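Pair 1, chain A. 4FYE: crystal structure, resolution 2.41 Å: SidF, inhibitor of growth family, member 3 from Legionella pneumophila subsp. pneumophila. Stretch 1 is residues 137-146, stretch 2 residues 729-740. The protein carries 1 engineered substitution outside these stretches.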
# COMPACT_ATOMS: atom_id res chain seq x y z
N ALA A 137 22.26 -19.30 17.82
CA ALA A 137 21.78 -19.83 16.55
C ALA A 137 21.64 -18.72 15.46
O ALA A 137 22.05 -18.94 14.31
CB ALA A 137 20.51 -20.66 16.73
N ASN A 138 21.16 -17.55 15.85
CA ASN A 138 21.10 -16.44 14.90
C ASN A 138 22.49 -15.83 14.55
O ASN A 138 22.71 -15.35 13.47
CB ASN A 138 20.08 -15.38 15.34
CG ASN A 138 18.60 -15.84 15.18
OD1 ASN A 138 17.72 -15.47 15.97
ND2 ASN A 138 18.29 -16.44 14.06
N LYS A 139 23.45 -15.92 15.45
CA LYS A 139 24.80 -15.45 15.23
C LYS A 139 25.46 -16.32 14.19
O LYS A 139 26.22 -15.82 13.32
CB LYS A 139 25.62 -15.57 16.52
CG LYS A 139 25.53 -14.31 17.39
CD LYS A 139 26.77 -14.17 18.26
CE LYS A 139 26.49 -14.42 19.72
NZ LYS A 139 27.68 -15.01 20.41
N ASP A 140 25.17 -17.61 14.27
CA ASP A 140 25.59 -18.53 13.22
C ASP A 140 24.94 -18.25 11.87
O ASP A 140 25.64 -18.21 10.83
CB ASP A 140 25.32 -19.95 13.67
CG ASP A 140 26.29 -20.40 14.74
OD1 ASP A 140 27.37 -19.75 14.85
OD2 ASP A 140 25.99 -21.39 15.46
N PHE A 141 23.62 -18.04 11.89
CA PHE A 141 22.93 -17.62 10.71
C PHE A 141 23.61 -16.40 10.13
O PHE A 141 23.92 -16.42 8.92
CB PHE A 141 21.47 -17.32 10.98
CG PHE A 141 20.77 -16.58 9.88
CD1 PHE A 141 20.18 -17.28 8.85
CD2 PHE A 141 20.65 -15.22 9.91
CE1 PHE A 141 19.46 -16.61 7.85
CE2 PHE A 141 19.95 -14.53 8.91
CZ PHE A 141 19.37 -15.22 7.88
N LEU A 142 23.86 -15.35 10.96
CA LEU A 142 24.59 -14.14 10.47
C LEU A 142 25.93 -14.47 9.86
O LEU A 142 26.28 -13.90 8.80
CB LEU A 142 24.77 -13.02 11.50
CG LEU A 142 23.38 -12.43 11.72
CD1 LEU A 142 23.22 -11.73 13.06
CD2 LEU A 142 23.07 -11.50 10.61
N GLU A 143 26.66 -15.43 10.47
CA GLU A 143 27.97 -15.72 9.91
C GLU A 143 27.83 -16.38 8.58
O GLU A 143 28.67 -16.20 7.75
CB GLU A 143 28.82 -16.65 10.76
CG GLU A 143 29.44 -15.95 11.94
CD GLU A 143 30.22 -16.89 12.86
OE1 GLU A 143 30.93 -17.80 12.33
OE2 GLU A 143 30.12 -16.70 14.10
N GLN A 144 26.79 -17.19 8.41
CA GLN A 144 26.68 -17.93 7.19
C GLN A 144 26.30 -16.91 6.12
O GLN A 144 26.88 -16.84 5.03
CB GLN A 144 25.63 -19.04 7.33
CG GLN A 144 25.97 -20.10 8.35
CD GLN A 144 27.38 -20.62 8.27
OE1 GLN A 144 27.88 -21.08 7.21
NE2 GLN A 144 28.06 -20.54 9.40
N LEU A 145 25.37 -16.06 6.49
CA LEU A 145 24.94 -15.05 5.63
C LEU A 145 26.06 -14.18 5.12
O LEU A 145 26.04 -13.90 3.95
CB LEU A 145 23.86 -14.23 6.32
CG LEU A 145 23.04 -13.24 5.51
CD1 LEU A 145 21.63 -13.04 6.05
CD2 LEU A 145 23.84 -11.95 5.57
N ALA A 146 27.01 -13.75 5.96
CA ALA A 146 28.11 -12.90 5.46
C ALA A 146 28.99 -13.73 4.47
O ALA A 146 29.43 -13.24 3.43
CB ALA A 146 28.99 -12.37 6.61
N ASP A 729 8.81 -9.94 15.22
CA ASP A 729 10.05 -10.44 14.60
C ASP A 729 11.28 -9.52 14.91
O ASP A 729 11.16 -8.41 15.40
CB ASP A 729 9.89 -10.56 13.10
CG ASP A 729 9.94 -9.22 12.44
OD1 ASP A 729 8.93 -8.49 12.62
OD2 ASP A 729 10.99 -8.82 11.86
N ASN A 730 12.47 -9.98 14.59
CA ASN A 730 13.64 -9.30 15.03
C ASN A 730 14.41 -8.63 13.83
O ASN A 730 15.58 -8.30 13.98
CB ASN A 730 14.51 -10.33 15.70
CG ASN A 730 15.00 -11.48 14.74
OD1 ASN A 730 14.85 -11.43 13.53
ND2 ASN A 730 15.64 -12.50 15.31
N GLY A 731 13.75 -8.52 12.67
CA GLY A 731 14.26 -7.80 11.50
C GLY A 731 15.23 -8.60 10.63
O GLY A 731 15.72 -8.07 9.65
N LEU A 732 15.52 -9.86 10.94
CA LEU A 732 16.53 -10.59 10.15
C LEU A 732 16.28 -10.72 8.63
O LEU A 732 17.24 -10.95 7.84
CB LEU A 732 16.84 -11.96 10.75
CG LEU A 732 17.75 -11.87 11.98
CD1 LEU A 732 18.04 -13.28 12.50
CD2 LEU A 732 19.03 -11.14 11.62
N PHE A 733 15.02 -10.68 8.21
CA PHE A 733 14.73 -10.54 6.80
C PHE A 733 15.41 -9.32 6.18
O PHE A 733 15.69 -9.34 4.97
CB PHE A 733 13.21 -10.65 6.45
CG PHE A 733 12.79 -12.07 6.09
CD1 PHE A 733 13.43 -12.76 5.09
CD2 PHE A 733 11.75 -12.70 6.76
CE1 PHE A 733 13.06 -14.05 4.73
CE2 PHE A 733 11.36 -14.00 6.41
CZ PHE A 733 12.02 -14.68 5.39
N GLY A 734 15.72 -8.28 6.98
CA GLY A 734 16.45 -7.11 6.46
C GLY A 734 17.83 -7.42 5.90
O GLY A 734 18.21 -6.90 4.85
N LYS A 735 18.55 -8.32 6.56
CA LYS A 735 19.89 -8.75 6.13
C LYS A 735 19.84 -9.55 4.85
O LYS A 735 20.75 -9.48 4.06
CB LYS A 735 20.58 -9.62 7.20
CG LYS A 735 20.52 -9.14 8.63
CD LYS A 735 21.36 -7.88 8.82
CE LYS A 735 20.89 -7.13 10.08
NZ LYS A 735 21.37 -5.71 10.13
N VAL A 736 18.79 -10.30 4.62
CA VAL A 736 18.67 -10.93 3.34
C VAL A 736 18.36 -9.88 2.28
O VAL A 736 18.91 -9.94 1.16
CB VAL A 736 17.53 -11.95 3.37
CG1 VAL A 736 17.25 -12.42 1.96
CG2 VAL A 736 17.97 -13.14 4.18
N ALA A 737 17.47 -8.95 2.60
CA ALA A 737 17.17 -7.84 1.67
C ALA A 737 18.44 -7.20 1.13
O ALA A 737 18.50 -6.88 -0.06
CB ALA A 737 16.30 -6.75 2.30
N ASN A 738 19.46 -7.01 1.96
CA ASN A 738 20.75 -6.55 1.40
C ASN A 738 21.16 -7.18 0.11
O ASN A 738 21.69 -6.49 -0.73
CB ASN A 738 21.84 -6.65 2.44
CG ASN A 738 21.61 -5.65 3.57
OD1 ASN A 738 21.02 -4.58 3.33
ND2 ASN A 738 22.03 -5.99 4.79
N PHE A 739 20.93 -8.47 -0.07
CA PHE A 739 21.37 -9.15 -1.28
C PHE A 739 21.01 -8.37 -2.53
O PHE A 739 21.78 -8.33 -3.48
CB PHE A 739 20.76 -10.55 -1.37
CG PHE A 739 21.40 -11.55 -0.45
CD1 PHE A 739 22.38 -11.16 0.43
CD2 PHE A 739 20.99 -12.86 -0.46
CE1 PHE A 739 22.96 -12.08 1.29
CE2 PHE A 739 21.57 -13.78 0.39
CZ PHE A 739 22.55 -13.39 1.26
N ALA A 740 19.84 -7.75 -2.53
CA ALA A 740 19.36 -6.99 -3.67
C ALA A 740 20.25 -5.79 -3.97
O ALA A 740 20.45 -5.44 -5.12
CB ALA A 740 17.93 -6.54 -3.43

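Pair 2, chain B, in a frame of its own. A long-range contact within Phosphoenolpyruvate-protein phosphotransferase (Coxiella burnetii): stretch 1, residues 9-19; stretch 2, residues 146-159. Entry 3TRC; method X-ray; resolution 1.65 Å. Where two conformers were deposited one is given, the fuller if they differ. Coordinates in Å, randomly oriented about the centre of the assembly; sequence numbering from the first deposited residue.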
# COMPACT_ATOMS: atom_id res chain seq x y z
N ILE B 9 9.49 -2.27 4.80
CA ILE B 9 9.91 -1.95 3.44
C ILE B 9 8.72 -1.41 2.67
O ILE B 9 8.83 -0.42 1.95
CB ILE B 9 10.46 -3.19 2.71
CG1 ILE B 9 11.75 -3.65 3.37
CG2 ILE B 9 10.67 -2.89 1.21
CD1 ILE B 9 12.16 -5.06 3.01
N LEU B 10 7.58 -2.07 2.84
CA LEU B 10 6.34 -1.63 2.22
C LEU B 10 6.05 -0.20 2.66
O LEU B 10 5.65 0.64 1.86
CB LEU B 10 5.18 -2.53 2.65
CG LEU B 10 4.59 -3.47 1.61
CD1 LEU B 10 3.25 -3.99 2.10
CD2 LEU B 10 4.42 -2.75 0.27
N ARG B 11 6.24 0.06 3.94
CA ARG B 11 6.00 1.38 4.49
C ARG B 11 6.83 2.43 3.76
O ARG B 11 6.31 3.45 3.31
CB ARG B 11 6.33 1.38 5.99
CG ARG B 11 5.88 2.62 6.74
CD ARG B 11 6.43 2.59 8.16
NE ARG B 11 7.89 2.51 8.16
CZ ARG B 11 8.62 2.02 9.16
NH1 ARG B 11 8.02 1.56 10.25
NH2 ARG B 11 9.94 1.99 9.07
N GLN B 12 8.13 2.16 3.62
CA GLN B 12 9.05 3.10 2.98
C GLN B 12 8.79 3.27 1.48
O GLN B 12 8.82 4.38 0.96
CB GLN B 12 10.50 2.68 3.23
CG GLN B 12 11.54 3.44 2.40
CD GLN B 12 11.77 4.87 2.87
OE1 GLN B 12 11.37 5.25 3.98
NE2 GLN B 12 12.42 5.68 2.04
N ILE B 13 8.55 2.16 0.78
CA ILE B 13 8.34 2.22 -0.67
C ILE B 13 6.97 2.80 -1.04
O ILE B 13 6.84 3.49 -2.05
CB ILE B 13 8.54 0.86 -1.35
CG1 ILE B 13 8.55 1.02 -2.87
CG2 ILE B 13 7.45 -0.12 -0.94
CD1 ILE B 13 9.01 -0.22 -3.60
N THR B 14 5.96 2.51 -0.23
CA THR B 14 4.62 3.06 -0.47
C THR B 14 4.74 4.58 -0.39
O THR B 14 4.16 5.31 -1.19
CB THR B 14 3.59 2.54 0.56
OG1 THR B 14 3.57 1.10 0.52
CG2 THR B 14 2.20 3.05 0.24
N GLN B 15 5.51 5.03 0.60
CA GLN B 15 5.85 6.44 0.78
C GLN B 15 6.52 7.01 -0.46
O GLN B 15 6.10 8.04 -0.99
CB GLN B 15 6.79 6.59 1.97
CG GLN B 15 7.16 8.02 2.29
CD GLN B 15 6.15 8.66 3.23
OE1 GLN B 15 5.10 9.13 2.79
NE2 GLN B 15 6.47 8.67 4.52
N GLU B 16 7.57 6.35 -0.92
CA GLU B 16 8.34 6.83 -2.07
C GLU B 16 7.53 6.83 -3.37
O GLU B 16 7.66 7.74 -4.18
CB GLU B 16 9.63 6.02 -2.23
CG GLU B 16 10.72 6.37 -1.22
CD GLU B 16 12.03 5.63 -1.48
OE1 GLU B 16 11.98 4.50 -2.02
OE2 GLU B 16 13.10 6.17 -1.16
N VAL B 17 6.69 5.81 -3.57
CA VAL B 17 5.85 5.76 -4.77
C VAL B 17 4.86 6.91 -4.80
O VAL B 17 4.71 7.58 -5.82
CB VAL B 17 5.09 4.42 -4.89
CG1 VAL B 17 4.07 4.49 -6.02
CG2 VAL B 17 6.06 3.27 -5.11
N ASN B 18 4.19 7.16 -3.68
CA ASN B 18 3.22 8.25 -3.64
C ASN B 18 3.86 9.63 -3.77
O ASN B 18 3.21 10.58 -4.18
CB ASN B 18 2.33 8.15 -2.41
CG ASN B 18 1.23 7.11 -2.57
OD1 ASN B 18 0.96 6.66 -3.68
ND2 ASN B 18 0.59 6.75 -1.47
N ALA B 19 5.14 9.73 -3.43
CA ALA B 19 5.88 10.99 -3.53
C ALA B 19 6.54 11.19 -4.89
O ALA B 19 7.01 12.28 -5.21
CB ALA B 19 6.91 11.09 -2.42
N ALA B 146 3.82 -12.06 -0.75
CA ALA B 146 2.78 -11.18 -0.21
C ALA B 146 3.16 -9.71 -0.35
O ALA B 146 2.34 -8.86 -0.72
CB ALA B 146 2.49 -11.53 1.25
N PHE B 147 4.42 -9.41 -0.06
CA PHE B 147 4.95 -8.07 -0.23
C PHE B 147 4.82 -7.60 -1.68
O PHE B 147 4.31 -6.51 -1.95
CB PHE B 147 6.42 -8.04 0.19
CG PHE B 147 7.14 -6.80 -0.20
CD1 PHE B 147 7.00 -5.64 0.54
CD2 PHE B 147 7.95 -6.78 -1.32
CE1 PHE B 147 7.66 -4.49 0.18
CE2 PHE B 147 8.61 -5.63 -1.68
CZ PHE B 147 8.46 -4.49 -0.94
N CYS B 148 5.29 -8.43 -2.60
CA CYS B 148 5.27 -8.07 -4.01
C CYS B 148 3.85 -7.95 -4.58
O CYS B 148 3.58 -7.09 -5.41
CB CYS B 148 6.11 -9.07 -4.82
SG CYS B 148 7.89 -8.97 -4.59
N VAL B 149 2.96 -8.82 -4.13
CA VAL B 149 1.57 -8.78 -4.57
C VAL B 149 0.89 -7.51 -4.07
O VAL B 149 0.22 -6.81 -4.82
CB VAL B 149 0.78 -10.03 -4.12
CG1 VAL B 149 -0.72 -9.81 -4.28
CG2 VAL B 149 1.24 -11.24 -4.90
N THR B 150 1.09 -7.22 -2.79
CA THR B 150 0.51 -6.02 -2.19
C THR B 150 1.02 -4.79 -2.92
O THR B 150 0.26 -3.85 -3.21
CB THR B 150 0.84 -5.94 -0.68
OG1 THR B 150 0.34 -7.11 -0.04
CG2 THR B 150 0.19 -4.72 -0.06
N LEU B 151 2.31 -4.79 -3.24
CA LEU B 151 2.93 -3.70 -3.99
C LEU B 151 2.31 -3.55 -5.39
O LEU B 151 2.06 -2.43 -5.85
CB LEU B 151 4.43 -3.94 -4.11
CG LEU B 151 5.25 -2.86 -4.82
CD1 LEU B 151 5.09 -1.53 -4.11
CD2 LEU B 151 6.71 -3.27 -4.87
N ALA B 152 2.08 -4.67 -6.06
CA ALA B 152 1.53 -4.65 -7.41
C ALA B 152 0.14 -4.00 -7.47
O ALA B 152 -0.24 -3.44 -8.50
CB ALA B 152 1.47 -6.06 -8.00
N ILE B 153 -0.61 -4.10 -6.38
CA ILE B 153 -1.90 -3.42 -6.30
C ILE B 153 -1.69 -1.92 -6.40
O ILE B 153 -2.44 -1.22 -7.08
CB ILE B 153 -2.63 -3.77 -4.99
CG1 ILE B 153 -2.87 -5.28 -4.93
CG2 ILE B 153 -3.94 -3.01 -4.89
CD1 ILE B 153 -3.37 -5.79 -3.61
N HIS B 154 -0.66 -1.43 -5.73
CA HIS B 154 -0.31 -0.01 -5.76
C HIS B 154 0.11 0.37 -7.18
O HIS B 154 -0.33 1.39 -7.71
CB HIS B 154 0.82 0.25 -4.76
CG HIS B 154 0.96 1.68 -4.34
ND1 HIS B 154 0.20 2.70 -4.87
CD2 HIS B 154 1.78 2.26 -3.43
CE1 HIS B 154 0.54 3.84 -4.31
NE2 HIS B 154 1.50 3.60 -3.43
N LEU B 155 0.98 -0.44 -7.78
CA LEU B 155 1.44 -0.19 -9.14
C LEU B 155 0.29 -0.15 -10.14
O LEU B 155 0.28 0.68 -11.05
CB LEU B 155 2.46 -1.24 -9.56
CG LEU B 155 3.71 -1.29 -8.67
CD1 LEU B 155 4.65 -2.39 -9.13
CD2 LEU B 155 4.41 0.05 -8.65
N ALA B 156 -0.69 -1.03 -9.96
CA ALA B 156 -1.86 -1.05 -10.83
C ALA B 156 -2.60 0.29 -10.77
O ALA B 156 -3.00 0.85 -11.80
CB ALA B 156 -2.80 -2.19 -10.46
N ALA B 157 -2.78 0.80 -9.56
CA ALA B 157 -3.47 2.08 -9.38
C ALA B 157 -2.69 3.21 -10.03
O ALA B 157 -3.27 4.09 -10.66
CB ALA B 157 -3.69 2.36 -7.90
N GLU B 158 -1.37 3.19 -9.87
CA GLU B 158 -0.53 4.22 -10.45
C GLU B 158 -0.57 4.20 -11.98
O GLU B 158 -0.66 5.24 -12.63
CB GLU B 158 0.90 4.09 -9.93
CG GLU B 158 1.00 4.26 -8.41
CD GLU B 158 0.63 5.66 -7.94
OE1 GLU B 158 1.15 6.62 -8.52
OE2 GLU B 158 -0.20 5.79 -7.01
N ILE B 159 -0.52 3.01 -12.57
CA ILE B 159 -0.64 2.88 -14.01
C ILE B 159 -2.02 3.31 -14.51
O ILE B 159 -2.14 4.03 -15.51
CB ILE B 159 -0.34 1.44 -14.46
CG1 ILE B 159 1.10 1.08 -14.07
CG2 ILE B 159 -0.58 1.27 -15.96
CD1 ILE B 159 1.49 -0.37 -14.33
O HOH W 1 2.41 8.69 -7.13

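Superposing N, CA and C of 14 central residues brings pair 2 onto pair 1 with an RMSD of 0.5 Å. In both, two helical segments run nearly parallel: their N-to-C directions differ by 3° in pair 1 and 18° in pair 2, and the axes approach to 11.1 Å in each. That wide spacing leaves the gap to side chains, and no hydrogen bond joins the two stretches directly in either pair. The surface buried is 367 Å² in pair 1 and 512 Å² in pair 2.

Phe A141 matches Ile B13 (CA atoms 0.3 Å apart), and both direct CA-to-CB toward the partner stretch. The t rotamer of Phe A141 carries its ring to two residues: CD2 lies 4.2 Å from Leu A732 CD1, and CZ lies 4.5 Å from Val A736 CG2, which sits at the ring edge. Ile B13, also t, reaches the matched Leu B151 through CD1, 4.0 Å from Leu B151 CD2. Leu A732 and Leu B151 share a residue type but not a placement: their side-chain centres differ by 3.6 Å, and chi2 is t in the first and p in the second.

Leu A142 matches Thr B14, both sideways. The longer leucine sets CD2 4.2 Å from Leu A732 CD2 and 4.0 Å from Lys A735 CG. Thr B14 offers CG2, 3.8 Å from His B154 NE2, while its OG1 donates to Leu B10 O at 2.5 Å, so the hydroxyl is satisfied within its own helix.

The clearest divergence surrounds Leu A145 and Val B17, both pointing toward the partner. Leu A145 CD1 packs 3.8 Å from Lys A735 CB and 4.1 Å from Val A736 CG2, and its CG lies 4.3 Å from Phe A739 CZ. Lys A735 thus contributes aliphatic carbon while its end leads away. Its match, His B154 (CA 0.2 Å), fills the gap with a ring: Val B17 CG1 stands 4.0 Å from the ring centroid, 21° off the normal, a CH-pi contact over one face.

At the last match, Phe A739 and Glu B158 (CA 1.5 Å), an aromatic ring is set against an acid. Phe A739 remains in the apolar cluster. Glu B158 lends CG, 3.9 Å from Val B17 CG1, and its carboxylate accepts from a water: that water lies 2.8 Å from Glu B158 OE1 and 2.9 Å from Val B17 O, donating to both. Pair 1 therefore closes this level with carbon alone, whereas pair 2 combines carbon packing with a water bridge.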